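PDB 2PSM: interleukin-15 receptor alpha chain from Mus musculus, which probably binds interleukin-15 through its sushi domain, as the cytokine-specific alpha subunit of the receptor. Local coordinates for residues Asn30-Tyr35 against Leu50-Ile55; Lys42-Thr47 against Ser68-Arg73. One frame throughout, in Å; residues are numbered along the deposited sequence.

Both contacts are antiparallel pairings within one sushi repeat, and they illustrate how a small disulfide-rich domain without helices is assembled from strands. Contact 1 lies nearer the chain's centre, in the longer sheet, and separates two chemistries: Ile51 and Tyr35 face the interior, whereas arginines and Glu52 line the other side. Contact 2, about 18 Å away between centres, is a shorter pairing in which a turn, a threonine hydroxyl and a water take over where regular strand bonding stops. Each carries one disulfide cysteine, Cys53 or Cys71. The two meet where Tyr35 CB packs 3.5 Å from Leu69 CD2, and arginines from both reach acidic groups of another protein.

Contact 1 (Asn30-Tyr35 against Leu50-Ile55)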
# COMPACT_ATOMS: atom_id res chain seq x y z
N ASN B 30 19.43 -3.93 -9.46
CA ASN B 30 19.05 -3.01 -8.39
C ASN B 30 18.15 -1.89 -8.90
O ASN B 30 17.64 -1.09 -8.11
CB ASN B 30 20.28 -2.40 -7.70
CG ASN B 30 21.11 -3.44 -6.98
OD1 ASN B 30 20.58 -4.32 -6.30
ND2 ASN B 30 22.43 -3.32 -7.10
N SER B 31 17.95 -1.82 -10.21
CA SER B 31 17.08 -0.79 -10.77
C SER B 31 15.62 -1.02 -10.41
O SER B 31 15.14 -2.15 -10.42
CB SER B 31 17.21 -0.73 -12.29
OG SER B 31 16.32 0.25 -12.82
N ARG B 32 14.91 0.07 -10.10
CA ARG B 32 13.50 0.01 -9.74
C ARG B 32 12.71 0.83 -10.75
O ARG B 32 12.91 2.04 -10.87
CB ARG B 32 13.30 0.59 -8.33
CG ARG B 32 14.08 -0.14 -7.26
CD ARG B 32 14.10 0.61 -5.93
NE ARG B 32 13.32 -0.08 -4.90
CZ ARG B 32 12.06 0.20 -4.59
NH1 ARG B 32 11.43 1.18 -5.23
NH2 ARG B 32 11.44 -0.49 -3.65
N GLU B 33 11.81 0.18 -11.48
CA GLU B 33 11.00 0.85 -12.49
C GLU B 33 9.53 0.68 -12.15
O GLU B 33 9.16 -0.21 -11.38
CB GLU B 33 11.27 0.26 -13.89
CG GLU B 33 12.73 0.34 -14.37
CD GLU B 33 13.18 1.76 -14.72
OE1 GLU B 33 12.35 2.59 -15.14
OE2 GLU B 33 14.39 2.05 -14.59
N ARG B 34 8.68 1.52 -12.74
CA ARG B 34 7.26 1.43 -12.45
C ARG B 34 6.37 1.55 -13.67
O ARG B 34 6.58 2.41 -14.53
CB ARG B 34 6.85 2.53 -11.45
CG ARG B 34 7.29 2.29 -10.02
CD ARG B 34 6.81 3.43 -9.11
NE ARG B 34 7.32 3.28 -7.75
CZ ARG B 34 6.84 2.42 -6.86
NH1 ARG B 34 5.83 1.63 -7.18
NH2 ARG B 34 7.38 2.35 -5.65
N TYR B 35 5.38 0.67 -13.73
CA TYR B 35 4.39 0.67 -14.80
C TYR B 35 3.50 1.88 -14.53
O TYR B 35 3.43 2.36 -13.39
CB TYR B 35 3.52 -0.58 -14.72
CG TYR B 35 4.20 -1.86 -15.17
CD1 TYR B 35 4.19 -2.24 -16.52
CD2 TYR B 35 4.83 -2.69 -14.26
CE1 TYR B 35 4.80 -3.42 -16.94
CE2 TYR B 35 5.45 -3.87 -14.66
CZ TYR B 35 5.43 -4.23 -16.01
OH TYR B 35 6.05 -5.39 -16.42
N LEU B 50 5.41 -1.41 -9.20
CA LEU B 50 6.84 -1.66 -9.16
C LEU B 50 7.41 -3.02 -9.56
O LEU B 50 6.86 -4.05 -9.23
CB LEU B 50 7.38 -1.36 -7.75
CG LEU B 50 8.88 -1.60 -7.56
CD1 LEU B 50 9.66 -0.42 -8.15
CD2 LEU B 50 9.21 -1.75 -6.07
N ILE B 51 8.54 -2.97 -10.26
CA ILE B 51 9.30 -4.17 -10.61
C ILE B 51 10.75 -3.77 -10.40
O ILE B 51 11.13 -2.63 -10.66
CB ILE B 51 9.11 -4.63 -12.07
CG1 ILE B 51 9.47 -3.52 -13.06
CG2 ILE B 51 7.70 -5.15 -12.27
CD1 ILE B 51 9.39 -3.98 -14.51
N GLU B 52 11.55 -4.68 -9.87
CA GLU B 52 12.95 -4.40 -9.62
C GLU B 52 13.80 -5.44 -10.31
O GLU B 52 13.43 -6.61 -10.36
CB GLU B 52 13.25 -4.42 -8.12
CG GLU B 52 14.67 -4.00 -7.79
CD GLU B 52 14.96 -4.00 -6.30
OE1 GLU B 52 14.07 -3.57 -5.53
OE2 GLU B 52 16.07 -4.41 -5.90
N CYS B 53 14.94 -5.02 -10.85
CA CYS B 53 15.84 -5.95 -11.52
C CYS B 53 16.77 -6.56 -10.48
O CYS B 53 17.67 -5.89 -9.97
CB CYS B 53 16.65 -5.24 -12.60
SG CYS B 53 17.76 -6.41 -13.44
N VAL B 54 16.55 -7.84 -10.17
CA VAL B 54 17.35 -8.54 -9.18
C VAL B 54 18.18 -9.63 -9.85
O VAL B 54 17.73 -10.28 -10.80
CB VAL B 54 16.47 -9.18 -8.08
CG1 VAL B 54 15.56 -8.12 -7.46
CG2 VAL B 54 15.65 -10.32 -8.65
N ILE B 55 19.38 -9.83 -9.32
CA ILE B 55 20.30 -10.82 -9.86
C ILE B 55 20.28 -12.16 -9.14
O ILE B 55 20.05 -12.25 -7.94
CB ILE B 55 21.76 -10.28 -9.80
CG1 ILE B 55 22.72 -11.25 -10.50
CG2 ILE B 55 22.19 -10.09 -8.35
CD1 ILE B 55 22.58 -11.27 -12.01
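In the main antiparallel sheet of the sushi (SCR) domain, Arg32, Glu33 and Arg34 pair with Glu52, Ile51 and Leu50, respectively. Glu33 and Ile51 form the hydrogen-bonded pair, each N to the other's O at 3.0 Å. Beyond it Cys53 N donates to Ser31 O, and Asn30 N donates to Cys53 O at 2.7 Å, continuing the backbone bonding toward Asn30. Cys53 is also tied to Cys11 by a disulfide.

Arg32, Arg34, Leu50 and Glu52 share one face. The Arg32 chain bends at chi3 (111°), which brings NE to 3.6 Å from Glu52 OE1, a long salt bridge whose guanidinium and carboxylate planes lie 48° apart. Leu50 CD2 sits over a face of the same guanidinium, 3.5 Å from NH2, while NH1 pairs with an acidic side chain of another protein chain. An alanine in place of Arg32 would probably leave both Glu52 and that foreign acid without this cationic partner and uncover Leu50 CD2. Arg34 repeats the theme: Leu50 CB lies over its guanidinium, 3.4 Å from NH1, which also bonds to Thr49 OG1, and NH2 reaches acidic groups of the other protein.

On the opposite face, Glu33 turns its carboxylate to the backbone N of Lys25 and Asn26, and Ile51 packs against Trp64. Tyr35 and Ile51 cross at about a right angle; with Tyr35 OH held by Val15 O, Ile51 CG2 meets the ring at its edge, near the ring plane, 3.5 Å from Tyr35 CE2.

Contact 2 (Lys42-Thr47 against Ser68-Arg73); sequences KRKAGT and SLKCIR
Lys42 and Ile72 form an antiparallel hydrogen-bonded pair, Lys42 N to Ile72 O at 2.6 Å and Ile72 N to Lys42 O at 2.9 Å, and Lys44 N continues the pairing to Lys70 O. A type II turn, Lys44 to Thr47, then folds the chain back; Gly46 has a positive phi (94°) there, at which a side chain would jam against the carbonyl O of Ala45.

Thr47 joins turn to partner. Its OG1, placed between the backbone N and the carbonyl carbon (chi1 66°), donates to Lys44 O at 2.6 Å, an oxygen that also accepts from Thr47 N, and takes a weak bond from Lys70 N at 3.4 Å. The methyl CG2 rests 3.7 Å from Lys70 CB, and a water links Gly46 O with Ser68 OG, itself hydrogen-bonded to Ser48 N. Lys44 and Lys70 touch through their methylenes, CD to CG at 3.8 Å. Arg43 crosses Leu69 at about a right angle, CG against CD1, while NH1 bonds to Thr47 O and NH2 pairs with acidic side chains of another protein chain.

In this helix-free chain, the Cys71-Cys37 disulfide joins the two-stranded sheet 41-43/71-73 to strand 32-37; Leu69, just before strand 71-73, packs on strands 32-37 and 20-21.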
# COMPACT_ATOMS: atom_id res chain seq x y z
N LYS B 42 -6.96 3.01 -13.29
CA LYS B 42 -6.30 3.29 -12.01
C LYS B 42 -5.66 2.05 -11.40
O LYS B 42 -6.19 0.94 -11.50
CB LYS B 42 -7.31 3.83 -10.99
CG LYS B 42 -7.79 5.26 -11.23
CD LYS B 42 -6.66 6.25 -11.06
CE LYS B 42 -7.17 7.68 -11.15
NZ LYS B 42 -6.05 8.65 -11.26
N ARG B 43 -4.51 2.25 -10.75
CA ARG B 43 -3.81 1.15 -10.09
C ARG B 43 -4.77 0.66 -9.00
O ARG B 43 -5.23 1.45 -8.16
CB ARG B 43 -2.52 1.65 -9.43
CG ARG B 43 -1.93 0.67 -8.41
CD ARG B 43 -0.67 1.23 -7.76
NE ARG B 43 -0.96 2.35 -6.86
CZ ARG B 43 -1.47 2.22 -5.64
NH1 ARG B 43 -1.74 1.03 -5.14
NH2 ARG B 43 -1.71 3.30 -4.91
N LYS B 44 -5.10 -0.62 -9.03
CA LYS B 44 -6.00 -1.16 -8.03
C LYS B 44 -5.35 -1.10 -6.66
O LYS B 44 -4.16 -1.42 -6.52
CB LYS B 44 -6.36 -2.61 -8.34
CG LYS B 44 -7.35 -3.19 -7.36
CD LYS B 44 -7.70 -4.62 -7.70
CE LYS B 44 -8.80 -5.15 -6.80
NZ LYS B 44 -9.21 -6.51 -7.25
N ALA B 45 -6.12 -0.70 -5.66
CA ALA B 45 -5.62 -0.60 -4.29
C ALA B 45 -5.05 -1.96 -3.88
O ALA B 45 -5.65 -3.00 -4.14
CB ALA B 45 -6.77 -0.19 -3.35
N GLY B 46 -3.89 -1.96 -3.24
CA GLY B 46 -3.31 -3.23 -2.83
C GLY B 46 -2.32 -3.82 -3.83
O GLY B 46 -1.55 -4.72 -3.47
N THR B 47 -2.35 -3.34 -5.07
CA THR B 47 -1.43 -3.81 -6.10
C THR B 47 -0.33 -2.77 -6.30
O THR B 47 -0.51 -1.60 -6.00
CB THR B 47 -2.15 -4.11 -7.46
OG1 THR B 47 -2.66 -2.90 -8.04
CG2 THR B 47 -3.32 -5.09 -7.24
N SER B 68 2.57 -7.15 -9.29
CA SER B 68 1.26 -7.54 -8.78
C SER B 68 0.23 -6.55 -9.30
O SER B 68 -0.95 -6.65 -8.99
CB SER B 68 1.25 -7.51 -7.25
OG SER B 68 1.38 -6.18 -6.77
N LEU B 69 0.70 -5.61 -10.11
CA LEU B 69 -0.15 -4.57 -10.67
C LEU B 69 -1.42 -5.03 -11.36
O LEU B 69 -1.45 -6.01 -12.11
CB LEU B 69 0.63 -3.72 -11.68
CG LEU B 69 -0.22 -2.63 -12.35
CD1 LEU B 69 -0.68 -1.62 -11.28
CD2 LEU B 69 0.60 -1.93 -13.44
N LYS B 70 -2.48 -4.27 -11.11
CA LYS B 70 -3.78 -4.52 -11.70
C LYS B 70 -4.34 -3.13 -12.00
O LYS B 70 -4.52 -2.32 -11.08
CB LYS B 70 -4.67 -5.28 -10.73
CG LYS B 70 -6.15 -5.27 -11.06
CD LYS B 70 -6.48 -6.10 -12.29
CE LYS B 70 -7.99 -6.20 -12.47
NZ LYS B 70 -8.35 -7.08 -13.62
N CYS B 71 -4.58 -2.84 -13.27
CA CYS B 71 -5.12 -1.55 -13.67
C CYS B 71 -6.61 -1.70 -13.98
O CYS B 71 -6.98 -2.38 -14.94
CB CYS B 71 -4.40 -1.01 -14.90
SG CYS B 71 -2.65 -0.55 -14.66
N ILE B 72 -7.45 -1.05 -13.18
CA ILE B 72 -8.88 -1.11 -13.38
C ILE B 72 -9.46 0.22 -13.85
O ILE B 72 -8.82 1.27 -13.75
CB ILE B 72 -9.61 -1.51 -12.07
CG1 ILE B 72 -9.39 -0.43 -11.01
CG2 ILE B 72 -9.09 -2.86 -11.58
CD1 ILE B 72 -10.33 -0.53 -9.81
N ARG B 73 -10.69 0.17 -14.36
CA ARG B 73 -11.37 1.36 -14.84
C ARG B 73 -11.52 2.38 -13.73
O ARG B 73 -12.02 2.08 -12.65
CB ARG B 73 -12.75 0.99 -15.38
CG ARG B 73 -12.71 0.13 -16.63
CD ARG B 73 -14.10 -0.11 -17.18
NE ARG B 73 -14.06 -0.85 -18.44
CZ ARG B 73 -15.13 -1.15 -19.17
NH1 ARG B 73 -16.34 -0.79 -18.76
NH2 ARG B 73 -14.99 -1.83 -20.30
O HOH W 1 0.93 -5.84 -4.06